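Local coordinates for protein xylan esterase 1 (Thermoanaerobacterium sp. 'JW/SL YS485', PDB 3FCY) that probably hydrolyses acetyl ester groups of xylan and related acetylated substrates, as a calcium-binding alpha/beta hydrolase of carbohydrate esterase family 7, at residues Ser229-Leu234 with Leu296-Cys301; Val290-Gly295 with Ser304-Ala309. All coordinates share one frame; numbering follows the deposited sequence.

Contact 1: residues Ser229-Leu234 with Leu296-Cys301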
loop_
_atom_site.group_PDB
_atom_site.type_symbol
_atom_site.label_atom_id
_atom_site.label_comp_id
_atom_site.label_asym_id
_atom_site.label_seq_id
_atom_site.Cartn_x
_atom_site.Cartn_y
_atom_site.Cartn_z
ATOM N N SER A 229 24.378 -21.192 -4.941
ATOM C CA SER A 229 23.455 -20.703 -3.925
ATOM C C SER A 229 23.048 -19.265 -4.224
ATOM O O SER A 229 23.839 -18.331 -4.064
ATOM C CB SER A 229 24.115 -20.793 -2.549
ATOM O OG SER A 229 23.213 -20.434 -1.522
ATOM N N GLU A 230 21.805 -19.099 -4.661
ATOM C CA GLU A 230 21.271 -17.791 -5.007
ATOM C C GLU A 230 20.505 -17.165 -3.849
ATOM O O GLU A 230 19.534 -17.740 -3.359
ATOM C CB GLU A 230 20.371 -17.926 -6.236
ATOM C CG GLU A 230 21.127 -18.436 -7.448
ATOM C CD GLU A 230 20.247 -18.669 -8.654
ATOM O OE1 GLU A 230 19.510 -17.744 -9.051
ATOM O OE2 GLU A 230 20.306 -19.779 -9.218
ATOM N N TYR A 231 20.944 -15.979 -3.430
ATOM C CA TYR A 231 20.328 -15.260 -2.314
ATOM C C TYR A 231 19.743 -16.233 -1.296
ATOM O O TYR A 231 18.530 -16.283 -1.083
ATOM C CB TYR A 231 19.254 -14.277 -2.822
ATOM C CG TYR A 231 18.350 -14.768 -3.939
ATOM C CD1 TYR A 231 17.036 -15.166 -3.681
ATOM C CD2 TYR A 231 18.786 -14.771 -5.263
ATOM C CE1 TYR A 231 16.176 -15.544 -4.721
ATOM C CE2 TYR A 231 17.938 -15.149 -6.305
ATOM C CZ TYR A 231 16.634 -15.531 -6.029
ATOM O OH TYR A 231 15.797 -15.887 -7.062
ATOM N N PRO A 232 20.619 -17.011 -0.639
ATOM C CA PRO A 232 20.231 -18.008 0.364
ATOM C C PRO A 232 19.395 -17.525 1.544
ATOM O O PRO A 232 19.612 -16.446 2.097
ATOM C CB PRO A 232 21.570 -18.601 0.801
ATOM C CG PRO A 232 22.528 -17.453 0.614
ATOM C CD PRO A 232 22.087 -16.893 -0.717
ATOM N N PHE A 233 18.433 -18.365 1.901
ATOM C CA PHE A 233 17.506 -18.159 3.009
ATOM C C PHE A 233 18.027 -19.115 4.091
ATOM O O PHE A 233 18.844 -19.987 3.790
ATOM C CB PHE A 233 16.107 -18.573 2.532
ATOM C CG PHE A 233 15.017 -18.453 3.566
ATOM C CD1 PHE A 233 14.735 -17.236 4.178
ATOM C CD2 PHE A 233 14.204 -19.552 3.855
ATOM C CE1 PHE A 233 13.656 -17.112 5.055
ATOM C CE2 PHE A 233 13.125 -19.437 4.728
ATOM C CZ PHE A 233 12.852 -18.213 5.329
ATOM N N LEU A 234 17.576 -18.947 5.332
ATOM C CA LEU A 234 17.988 -19.812 6.446
ATOM C C LEU A 234 19.403 -19.538 6.948
ATOM O O LEU A 234 20.122 -20.460 7.346
ATOM C CB LEU A 234 17.883 -21.289 6.045
ATOM C CG LEU A 234 16.530 -21.791 5.532
ATOM C CD1 LEU A 234 16.676 -23.248 5.111
ATOM C CD2 LEU A 234 15.457 -21.640 6.612
ATOM N N LEU A 296 21.567 -6.440 -3.606
ATOM C CA LEU A 296 21.714 -5.458 -2.538
ATOM C C LEU A 296 20.417 -4.757 -2.129
ATOM O O LEU A 296 20.393 -4.004 -1.158
ATOM C CB LEU A 296 22.783 -4.426 -2.914
ATOM C CG LEU A 296 24.200 -4.974 -3.131
ATOM C CD1 LEU A 296 25.175 -3.806 -3.227
ATOM C CD2 LEU A 296 24.604 -5.899 -1.989
ATOM N N MET A 297 19.340 -5.013 -2.862
ATOM C CA MET A 297 18.043 -4.426 -2.542
ATOM C C MET A 297 17.148 -5.489 -1.902
ATOM O O MET A 297 15.973 -5.244 -1.628
ATOM C CB MET A 297 17.366 -3.894 -3.811
ATOM C CG MET A 297 18.107 -2.752 -4.502
ATOM S SD MET A 297 18.400 -1.351 -3.405
ATOM C CE MET A 297 16.779 -0.554 -3.449
ATOM N N ASP A 298 17.712 -6.672 -1.668
ATOM C CA ASP A 298 16.965 -7.787 -1.086
ATOM C C ASP A 298 16.696 -7.617 0.405
ATOM O O ASP A 298 17.616 -7.704 1.220
ATOM C CB ASP A 298 17.726 -9.100 -1.301
ATOM C CG ASP A 298 16.883 -10.326 -0.984
ATOM O OD1 ASP A 298 15.995 -10.237 -0.105
ATOM O OD2 ASP A 298 17.117 -11.386 -1.604
ATOM N N GLN A 299 15.435 -7.383 0.761
ATOM C CA GLN A 299 15.061 -7.232 2.163
ATOM C C GLN A 299 14.486 -8.532 2.730
ATOM O O GLN A 299 14.282 -8.654 3.937
ATOM C CB GLN A 299 14.061 -6.081 2.329
ATOM C CG GLN A 299 14.724 -4.709 2.263
ATOM C CD GLN A 299 13.732 -3.564 2.297
ATOM O OE1 GLN A 299 12.861 -3.503 3.166
ATOM N NE2 GLN A 299 13.866 -2.641 1.353
ATOM N N VAL A 300 14.229 -9.497 1.852
ATOM C CA VAL A 300 13.709 -10.798 2.260
ATOM C C VAL A 300 14.879 -11.574 2.873
ATOM O O VAL A 300 14.769 -12.145 3.959
ATOM C CB VAL A 300 13.148 -11.567 1.046
ATOM C CG1 VAL A 300 12.623 -12.928 1.476
ATOM C CG2 VAL A 300 12.039 -10.754 0.397
ATOM N N CYS A 301 15.999 -11.595 2.156
ATOM C CA CYS A 301 17.214 -12.246 2.628
ATOM C C CYS A 301 18.281 -11.155 2.637
ATOM O O CYS A 301 19.030 -10.986 1.668
ATOM C CB CYS A 301 17.636 -13.389 1.699
ATOM S SG CYS A 301 16.586 -14.874 1.779
#
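Asp298, whose OD2 lies against Tyr231 CB, has its other carboxylate oxygen, OD1, gripped by two backbone amides. Cys301 N gives the sounder bond, 2.6 Å to Asp298 OD1 and nearly straight at 173°. It comes from above the carboxylate plane, 47° out of it. Val300 N also reaches Asp298 OD1, at 2.7 Å, but the bond is bent and weak. The bond from Cys301 N, three residues on, makes this an Asx motif. The amides at OD1 and His327 at OD2 together restrict the rotation of the carboxylate. The CA-CB bond of Asp298 is directed toward segment 229-234, and with CG anti to the backbone N (chi1 -168°) OD2 is set beside Tyr231. There Asp298 OD2 lies 3.8 Å from Tyr231 CB and meets the Tyr231 ring obliquely.

OD2 is also hydrogen-bonded to His327 ND1. Asp298, His327 and Ser208 have the geometry of a charge-relay triad and are the predicted catalytic residues of this alpha/beta hydrolase. Segment 229-234 is the end of strand 226-230 and the loop after it. Segment 296-301 lies in the loop after the neighbouring parallel strand 289-295. The acid is thus carried on the loop after one strand, and the adjoining loop passes beside it. The Tyr231 ring leads away from Asp298 and meets His327 edge-to-face.

Cys301 makes the other half of the contact. Its SG lies against the backbone of Pro232 and Phe233, 3.4 Å from Pro232 O and 3.6 Å from Phe233 CA. Beside the Phe233 ring the sulfur lies at the edge, near the ring plane, 5.1 Å from SG to the ring centroid. Phe233 CB is 3.8 Å from the same SG. The Phe233 ring also meets the rings of Tyr250 and Tyr117, the latter a predicted substrate-binding residue.

Contact 2: residues Val290-Gly295 with Ser304-Ala309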
loop_
_atom_site.group_PDB
_atom_site.type_symbol
_atom_site.label_atom_id
_atom_site.label_comp_id
_atom_site.label_asym_id
_atom_site.label_seq_id
_atom_site.Cartn_x
_atom_site.Cartn_y
_atom_site.Cartn_z
ATOM N N VAL A 290 32.002 -23.114 -4.769
ATOM C CA VAL A 290 30.757 -22.382 -4.581
ATOM C C VAL A 290 30.641 -21.104 -5.407
ATOM O O VAL A 290 31.602 -20.354 -5.555
ATOM C CB VAL A 290 30.576 -22.006 -3.094
ATOM C CG1 VAL A 290 29.227 -21.316 -2.886
ATOM C CG2 VAL A 290 30.683 -23.259 -2.225
ATOM N N LEU A 291 29.455 -20.880 -5.961
ATOM C CA LEU A 291 29.159 -19.671 -6.721
ATOM C C LEU A 291 27.848 -19.160 -6.146
ATOM O O LEU A 291 26.836 -19.869 -6.158
ATOM C CB LEU A 291 28.976 -19.959 -8.216
ATOM C CG LEU A 291 28.500 -18.746 -9.034
ATOM C CD1 LEU A 291 29.561 -17.641 -8.988
ATOM C CD2 LEU A 291 28.225 -19.155 -10.477
ATOM N N MET A 292 27.863 -17.936 -5.633
ATOM C CA MET A 292 26.662 -17.356 -5.048
ATOM C C MET A 292 26.336 -16.014 -5.690
ATOM O O MET A 292 27.158 -15.445 -6.409
ATOM C CB MET A 292 26.857 -17.164 -3.538
ATOM C CG MET A 292 26.996 -18.458 -2.742
ATOM S SD MET A 292 27.314 -18.173 -0.971
ATOM C CE MET A 292 25.929 -17.149 -0.551
ATOM N N CYS A 293 25.127 -15.521 -5.443
ATOM C CA CYS A 293 24.728 -14.220 -5.957
ATOM C C CYS A 293 23.915 -13.538 -4.868
ATOM O O CYS A 293 23.262 -14.204 -4.061
ATOM C CB CYS A 293 23.920 -14.343 -7.258
ATOM S SG CYS A 293 22.314 -15.135 -7.135
ATOM N N VAL A 294 23.981 -12.212 -4.826
ATOM C CA VAL A 294 23.266 -11.455 -3.812
ATOM C C VAL A 294 22.746 -10.134 -4.370
ATOM O O VAL A 294 23.459 -9.417 -5.074
ATOM C CB VAL A 294 24.192 -11.181 -2.594
ATOM C CG1 VAL A 294 25.451 -10.457 -3.053
ATOM C CG2 VAL A 294 23.458 -10.366 -1.535
ATOM N N GLY A 295 21.489 -9.831 -4.064
ATOM C CA GLY A 295 20.892 -8.590 -4.521
ATOM C C GLY A 295 20.974 -7.606 -3.373
ATOM O O GLY A 295 20.498 -7.901 -2.277
ATOM N N SER A 304 23.565 -8.864 4.268
ATOM C CA SER A 304 24.482 -9.236 5.342
ATOM C C SER A 304 24.367 -10.707 5.743
ATOM O O SER A 304 25.370 -11.348 6.064
ATOM C CB SER A 304 24.268 -8.332 6.566
ATOM O OG SER A 304 22.933 -8.387 7.039
ATOM N N THR A 305 23.154 -11.254 5.725
ATOM C CA THR A 305 22.982 -12.661 6.089
ATOM C C THR A 305 23.540 -13.557 4.984
ATOM O O THR A 305 23.994 -14.670 5.243
ATOM C CB THR A 305 21.495 -13.020 6.322
ATOM O OG1 THR A 305 20.761 -12.856 5.101
ATOM C CG2 THR A 305 20.900 -12.126 7.396
ATOM N N VAL A 306 23.502 -13.067 3.749
ATOM C CA VAL A 306 24.024 -13.829 2.620
ATOM C C VAL A 306 25.554 -13.832 2.679
ATOM O O VAL A 306 26.183 -14.870 2.482
ATOM C CB VAL A 306 23.543 -13.229 1.276
ATOM C CG1 VAL A 306 24.223 -13.934 0.099
ATOM C CG2 VAL A 306 22.027 -13.374 1.167
ATOM N N PHE A 307 26.152 -12.676 2.964
ATOM C CA PHE A 307 27.605 -12.608 3.051
ATOM C C PHE A 307 28.132 -13.382 4.249
ATOM O O PHE A 307 29.254 -13.879 4.222
ATOM C CB PHE A 307 28.097 -11.160 3.105
ATOM C CG PHE A 307 28.402 -10.583 1.753
ATOM C CD1 PHE A 307 27.443 -9.866 1.051
ATOM C CD2 PHE A 307 29.640 -10.802 1.157
ATOM C CE1 PHE A 307 27.710 -9.375 -0.226
ATOM C CE2 PHE A 307 29.916 -10.317 -0.122
ATOM C CZ PHE A 307 28.948 -9.603 -0.813
ATOM N N ALA A 308 27.321 -13.494 5.295
ATOM C CA ALA A 308 27.731 -14.241 6.479
ATOM C C ALA A 308 27.954 -15.703 6.092
ATOM O O ALA A 308 28.924 -16.329 6.519
ATOM C CB ALA A 308 26.661 -14.141 7.563
ATOM N N ALA A 309 27.054 -16.248 5.280
ATOM C CA ALA A 309 27.184 -17.633 4.847
ATOM C C ALA A 309 28.387 -17.736 3.919
ATOM O O ALA A 309 29.216 -18.626 4.062
ATOM C CB ALA A 309 25.924 -18.083 4.120
#
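Val306 turns CG1 anti to its backbone N (chi1 173°), which aims this methyl at Met292 and Val294. Met292 runs extended through chi2 and then bends at chi3 (56°), bringing CE back to the helix. The two segments are the strand and helix of a beta-alpha-beta unit, strand 289-295, helix 303-310 and strand 317-322, at one end of the alpha/beta hydrolase sheet. Helix segment 304-309 lies nearly antiparallel to strand segment 290-295, their axes 9.0 Å apart and at 163°.

The side-chain contacts are apolar. The Met292 and Val306 side chains run alongside in opposing senses, with Met292 CE 3.7 Å from Val306 CG1. Met292 CE also lies 3.8 Å from Val306 O. Val294 meets the same valine at a slant: its CB is 3.9 Å from Val306 CG1, and its CG2 touches both CB and CG1 of Val306. Met292 and Val294 also touch Ile319 of strand 317-322, while Val306 rests on Pro232. The other methyl of Val294 serves Phe307, whose side chain crosses it at about a right angle. There Val294 CG1 stands 3.8 Å from Phe307 CE1, oblique to the ring.

Both contacts are buried, and their centres lie about 7 Å apart. Contact 2 packs a helix on the sheet through methyl groups and one ring. Contact 1 lies where the strands give way to loops, and it mixes a carboxylate held by amides with sulfur and aromatic packing. The same sheet joins them. Strands 226-230 and 289-295 are neighbours, with probable backbone hydrogen bonds from Ser229 N to Leu291 O and from Tyr231 N to Cys293 O, each 3.0 Å. The chain runs from strand 289-295 through loop 296-301 into helix 303-310, so the loop bearing Asp298 is flanked by the two elements of contact 2.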